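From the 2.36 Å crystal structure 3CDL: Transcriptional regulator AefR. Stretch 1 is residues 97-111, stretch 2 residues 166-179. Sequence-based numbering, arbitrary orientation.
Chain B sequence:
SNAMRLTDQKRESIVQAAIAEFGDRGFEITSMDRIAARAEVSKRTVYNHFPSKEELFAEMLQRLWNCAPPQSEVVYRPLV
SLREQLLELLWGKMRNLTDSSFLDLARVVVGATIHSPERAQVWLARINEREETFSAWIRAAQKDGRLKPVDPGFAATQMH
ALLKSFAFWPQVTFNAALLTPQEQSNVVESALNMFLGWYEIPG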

# COMPACT_ATOMS: atom_id res chain seq x y z
N LEU B 97 2.95 -10.32 -9.57
CA LEU B 97 3.49 -9.06 -9.04
C LEU B 97 4.79 -8.62 -9.74
O LEU B 97 5.13 -7.43 -9.72
CB LEU B 97 3.82 -9.22 -7.56
CG LEU B 97 2.85 -9.03 -6.39
CD1 LEU B 97 1.41 -9.43 -6.66
CD2 LEU B 97 3.42 -9.79 -5.18
N THR B 98 5.53 -9.56 -10.32
CA THR B 98 6.84 -9.23 -10.85
C THR B 98 6.74 -9.07 -12.35
O THR B 98 7.61 -9.49 -13.11
CB THR B 98 7.94 -10.26 -10.43
OG1 THR B 98 7.74 -10.64 -9.06
CG2 THR B 98 9.32 -9.65 -10.55
N ASP B 99 5.63 -8.48 -12.76
CA ASP B 99 5.35 -8.16 -14.15
C ASP B 99 5.19 -6.63 -14.24
O ASP B 99 4.27 -6.06 -13.67
CB ASP B 99 4.07 -8.88 -14.60
CG ASP B 99 3.73 -8.61 -16.07
OD1 ASP B 99 3.37 -7.45 -16.41
OD2 ASP B 99 3.83 -9.56 -16.89
N SER B 100 6.10 -5.98 -14.96
CA SER B 100 6.10 -4.51 -15.07
C SER B 100 4.88 -3.89 -15.79
O SER B 100 4.54 -2.73 -15.55
CB SER B 100 7.40 -4.04 -15.74
OG SER B 100 7.45 -4.51 -17.07
N SER B 101 4.22 -4.64 -16.66
CA SER B 101 2.99 -4.15 -17.29
C SER B 101 1.83 -4.19 -16.27
O SER B 101 0.91 -3.37 -16.34
CB SER B 101 2.68 -4.94 -18.58
OG SER B 101 2.62 -6.35 -18.35
N PHE B 102 1.90 -5.11 -15.32
CA PHE B 102 0.95 -5.16 -14.23
C PHE B 102 1.22 -4.03 -13.22
O PHE B 102 0.30 -3.34 -12.79
CB PHE B 102 0.98 -6.54 -13.57
CG PHE B 102 0.12 -6.67 -12.35
CD1 PHE B 102 0.59 -6.29 -11.09
CD2 PHE B 102 -1.17 -7.18 -12.45
CE1 PHE B 102 -0.21 -6.40 -9.98
CE2 PHE B 102 -1.98 -7.29 -11.31
CZ PHE B 102 -1.48 -6.90 -10.08
N LEU B 103 2.48 -3.83 -12.86
CA LEU B 103 2.81 -2.73 -11.96
C LEU B 103 2.34 -1.40 -12.50
O LEU B 103 1.82 -0.57 -11.76
CB LEU B 103 4.30 -2.70 -11.62
CG LEU B 103 4.70 -3.83 -10.66
CD1 LEU B 103 6.19 -3.93 -10.60
CD2 LEU B 103 4.07 -3.71 -9.23
N ASP B 104 2.53 -1.20 -13.80
CA ASP B 104 2.05 -0.01 -14.50
C ASP B 104 0.55 0.23 -14.36
O ASP B 104 0.15 1.32 -14.00
CB ASP B 104 2.46 -0.07 -15.96
CG ASP B 104 3.94 0.18 -16.15
OD1 ASP B 104 4.61 0.36 -15.11
OD2 ASP B 104 4.43 0.19 -17.31
N LEU B 105 -0.25 -0.78 -14.66
CA LEU B 105 -1.69 -0.69 -14.51
C LEU B 105 -2.03 -0.36 -13.05
O LEU B 105 -2.80 0.56 -12.78
CB LEU B 105 -2.33 -2.01 -14.92
CG LEU B 105 -3.73 -2.37 -14.41
CD1 LEU B 105 -4.74 -2.00 -15.44
CD2 LEU B 105 -3.81 -3.83 -14.15
N ALA B 106 -1.45 -1.13 -12.13
CA ALA B 106 -1.63 -0.93 -10.72
C ALA B 106 -1.39 0.53 -10.34
O ALA B 106 -2.20 1.14 -9.64
CB ALA B 106 -0.70 -1.83 -9.97
N ARG B 107 -0.26 1.08 -10.82
CA ARG B 107 0.09 2.47 -10.55
C ARG B 107 -0.99 3.44 -11.03
O ARG B 107 -1.54 4.23 -10.25
CB ARG B 107 1.41 2.82 -11.21
CG ARG B 107 2.57 2.89 -10.26
CD ARG B 107 3.87 3.20 -11.01
NE ARG B 107 4.21 2.13 -11.96
CZ ARG B 107 5.20 1.26 -11.78
NH1 ARG B 107 5.96 1.32 -10.70
NH2 ARG B 107 5.44 0.32 -12.70
N VAL B 108 -1.33 3.38 -12.32
CA VAL B 108 -2.39 4.26 -12.80
C VAL B 108 -3.73 4.05 -12.07
O VAL B 108 -4.42 5.02 -11.84
CB VAL B 108 -2.49 4.43 -14.38
CG1 VAL B 108 -1.15 4.19 -15.05
CG2 VAL B 108 -3.53 3.56 -15.00
N VAL B 109 -4.07 2.81 -11.67
CA VAL B 109 -5.38 2.57 -11.01
C VAL B 109 -5.44 3.12 -9.58
O VAL B 109 -6.38 3.82 -9.20
CB VAL B 109 -5.84 1.08 -11.06
CG1 VAL B 109 -7.13 0.89 -10.31
CG2 VAL B 109 -6.05 0.64 -12.49
N VAL B 110 -4.42 2.78 -8.80
CA VAL B 110 -4.18 3.41 -7.52
C VAL B 110 -4.09 4.92 -7.64
O VAL B 110 -4.69 5.66 -6.85
CB VAL B 110 -2.91 2.86 -6.86
CG1 VAL B 110 -2.65 3.57 -5.51
CG2 VAL B 110 -3.03 1.35 -6.67
N GLY B 111 -3.33 5.39 -8.62
CA GLY B 111 -3.23 6.83 -8.86
C GLY B 111 -4.57 7.46 -9.17
O GLY B 111 -4.84 8.60 -8.80
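Stretch 2 166-179: FAFWPQVTFNAALL

How does stretch 2 lie on stretch 1? Stretch 1 ends the turn of one helix at Leu-97, leaves helical geometry at Thr-98, and enters a second helix, 100–111. Stretch 2 brings a helical end at 166–167, a break at Phe-168, a short helix starting at Trp-169, and an extended tail from Ala-176 onward. The axes of the helices beginning at Ser-100 and Trp-169 approach to 9.2 Å, and their N-to-C directions differ by 57° (signed crossing angle -57°). The backbones come close at Arg-107 and Val-172, whose CA atoms lie 5.2 Å apart, and the two stretches together bury 732 Å².

What fills the crossing? Val-172, in the t rotamer, sits as a knob among Leu-103, Ala-106, Arg-107 and Val-110. Its CG2 lies 3.8 Å from Ala-106 CB, while its CG1 is 4.2 Å from Val-110 CG2. Ala-106 points toward stretch 2, and its short side chain also meets the ring of Phe-168, CB to CE1 at 3.7 Å. The t rotamer of Phe-168 carries that ring nearer to stretch 1 than its sideways CA-to-CB bond suggests, so that its CE1 also reaches Phe-102 CE1 at 3.8 Å.

Why does Leu-103 touch so many partners? Its CA-to-CB bond points sideways, but chi1 m and chi2 t bring the branched end nearer to stretch 2. Leu-103 CD2 packs 4.1 Å from Phe-168 CD1 and 4.2 Å from Val-172 CG2; Leu-103 CD1 meets Gln-171 CB at 3.7 Å and presses tightly on Leu-178 CD1 at 3.1 Å. Gln-171 turns its own end away: its NE2 donates to Phe-166 O at 3.0 Å and to Ala-177 O at 2.8 Å, tying the tail back to the preceding helix. Leu-178 points toward stretch 1, and its CG lies 3.7 Å from Thr-98 CG2.

What holds the arginine in place? Arg-107 has chi1 at -103°, between wells, then t and m, and its end comes nearer to stretch 2 although its CA-to-CB bond points sideways. Along the way, its CG passes 3.3 Å from Val-172 O. A salt bridge from Arg-107 NH2 to Asp-104 OD1, 2.5 Å, anchors the guanidinium within its own helix. Gln-171 O lies at the guanidinium edge, 2.6 Å from Arg-107 NH1, whereas Asn-175 ND2 lies over one face, 3.0 Å from Arg-107 NH1; these two nitrogens are both donors and form no hydrogen bond.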

# COMPACT_ATOMS: atom_id res chain seq x y z
N PHE B 166 6.86 -6.16 -0.14
CA PHE B 166 8.15 -6.17 -0.84
C PHE B 166 8.00 -6.06 -2.35
O PHE B 166 8.82 -5.43 -3.03
CB PHE B 166 8.93 -7.48 -0.54
CG PHE B 166 9.29 -7.65 0.91
CD1 PHE B 166 10.31 -6.87 1.49
CD2 PHE B 166 8.60 -8.57 1.71
CE1 PHE B 166 10.64 -7.02 2.83
CE2 PHE B 166 8.92 -8.72 3.05
CZ PHE B 166 9.93 -7.95 3.61
N ALA B 167 6.98 -6.72 -2.89
CA ALA B 167 6.88 -6.88 -4.32
C ALA B 167 5.72 -6.09 -4.95
O ALA B 167 5.45 -6.21 -6.15
CB ALA B 167 6.79 -8.35 -4.66
N PHE B 168 5.02 -5.29 -4.16
CA PHE B 168 3.94 -4.51 -4.75
C PHE B 168 4.00 -3.04 -4.38
O PHE B 168 4.40 -2.22 -5.23
CB PHE B 168 2.60 -5.15 -4.47
CG PHE B 168 1.45 -4.44 -5.11
CD1 PHE B 168 1.18 -4.60 -6.48
CD2 PHE B 168 0.63 -3.61 -4.34
CE1 PHE B 168 0.11 -3.94 -7.08
CE2 PHE B 168 -0.43 -2.94 -4.92
CZ PHE B 168 -0.70 -3.11 -6.30
N TRP B 169 3.64 -2.69 -3.15
CA TRP B 169 3.72 -1.31 -2.69
C TRP B 169 5.02 -0.53 -2.98
O TRP B 169 4.94 0.56 -3.50
CB TRP B 169 3.33 -1.21 -1.22
CG TRP B 169 1.90 -1.67 -1.01
CD1 TRP B 169 1.48 -2.75 -0.28
CD2 TRP B 169 0.73 -1.06 -1.55
NE1 TRP B 169 0.09 -2.85 -0.32
CE2 TRP B 169 -0.39 -1.83 -1.10
CE3 TRP B 169 0.50 0.04 -2.39
CZ2 TRP B 169 -1.72 -1.51 -1.44
CZ3 TRP B 169 -0.83 0.36 -2.74
CH2 TRP B 169 -1.91 -0.41 -2.26
N PRO B 170 6.22 -1.06 -2.62
CA PRO B 170 7.40 -0.30 -3.04
C PRO B 170 7.42 0.07 -4.51
O PRO B 170 7.84 1.17 -4.87
CB PRO B 170 8.56 -1.24 -2.69
CG PRO B 170 8.08 -1.92 -1.45
CD PRO B 170 6.61 -2.23 -1.80
N GLN B 171 6.96 -0.84 -5.36
CA GLN B 171 7.04 -0.62 -6.79
C GLN B 171 5.97 0.38 -7.27
O GLN B 171 6.22 1.22 -8.16
CB GLN B 171 6.92 -1.96 -7.54
CG GLN B 171 8.14 -2.86 -7.40
CD GLN B 171 8.21 -3.59 -6.06
OE1 GLN B 171 7.24 -3.62 -5.32
NE2 GLN B 171 9.36 -4.16 -5.74
N VAL B 172 4.79 0.28 -6.67
CA VAL B 172 3.65 1.09 -7.04
C VAL B 172 3.84 2.49 -6.47
O VAL B 172 3.51 3.48 -7.11
CB VAL B 172 2.30 0.45 -6.55
CG1 VAL B 172 1.19 1.49 -6.40
CG2 VAL B 172 1.86 -0.67 -7.46
N THR B 173 4.40 2.60 -5.28
CA THR B 173 4.44 3.91 -4.62
C THR B 173 5.74 4.66 -4.86
O THR B 173 5.73 5.88 -4.98
CB THR B 173 4.08 3.82 -3.09
OG1 THR B 173 5.05 3.00 -2.43
CG2 THR B 173 2.75 3.16 -2.91
N PHE B 174 6.85 3.95 -4.95
CA PHE B 174 8.16 4.60 -5.04
C PHE B 174 8.89 4.28 -6.33
O PHE B 174 10.06 4.65 -6.49
CB PHE B 174 9.04 4.19 -3.84
CG PHE B 174 8.53 4.67 -2.51
CD1 PHE B 174 8.47 6.04 -2.21
CD2 PHE B 174 8.11 3.76 -1.53
CE1 PHE B 174 8.00 6.49 -0.97
CE2 PHE B 174 7.63 4.21 -0.29
CZ PHE B 174 7.57 5.58 -0.02
N ASN B 175 8.21 3.62 -7.26
CA ASN B 175 8.87 2.97 -8.41
C ASN B 175 10.15 2.28 -7.98
O ASN B 175 11.24 2.62 -8.43
CB ASN B 175 9.12 3.94 -9.57
CG ASN B 175 8.10 3.79 -10.69
OD1 ASN B 175 7.10 4.51 -10.74
ND2 ASN B 175 8.35 2.83 -11.59
N ALA B 176 10.01 1.33 -7.06
CA ALA B 176 11.11 0.46 -6.68
C ALA B 176 11.34 -0.57 -7.77
O ALA B 176 10.45 -0.87 -8.56
CB ALA B 176 10.83 -0.19 -5.36
N ALA B 177 12.55 -1.10 -7.83
CA ALA B 177 12.90 -2.13 -8.80
C ALA B 177 12.05 -3.39 -8.56
O ALA B 177 11.48 -3.58 -7.47
CB ALA B 177 14.38 -2.45 -8.71
N LEU B 178 11.94 -4.25 -9.57
CA LEU B 178 11.39 -5.58 -9.37
C LEU B 178 12.28 -6.32 -8.37
O LEU B 178 13.46 -5.96 -8.20
CB LEU B 178 11.30 -6.32 -10.71
CG LEU B 178 10.04 -6.12 -11.58
CD1 LEU B 178 9.11 -5.02 -11.04
CD2 LEU B 178 10.35 -5.90 -13.07
N LEU B 179 11.75 -7.32 -7.67
CA LEU B 179 12.63 -8.18 -6.88
C LEU B 179 13.40 -9.11 -7.79
O LEU B 179 12.84 -9.66 -8.74
CB LEU B 179 11.85 -9.00 -5.85
CG LEU B 179 11.01 -8.20 -4.85
CD1 LEU B 179 10.20 -9.13 -3.96
CD2 LEU B 179 11.91 -7.28 -4.02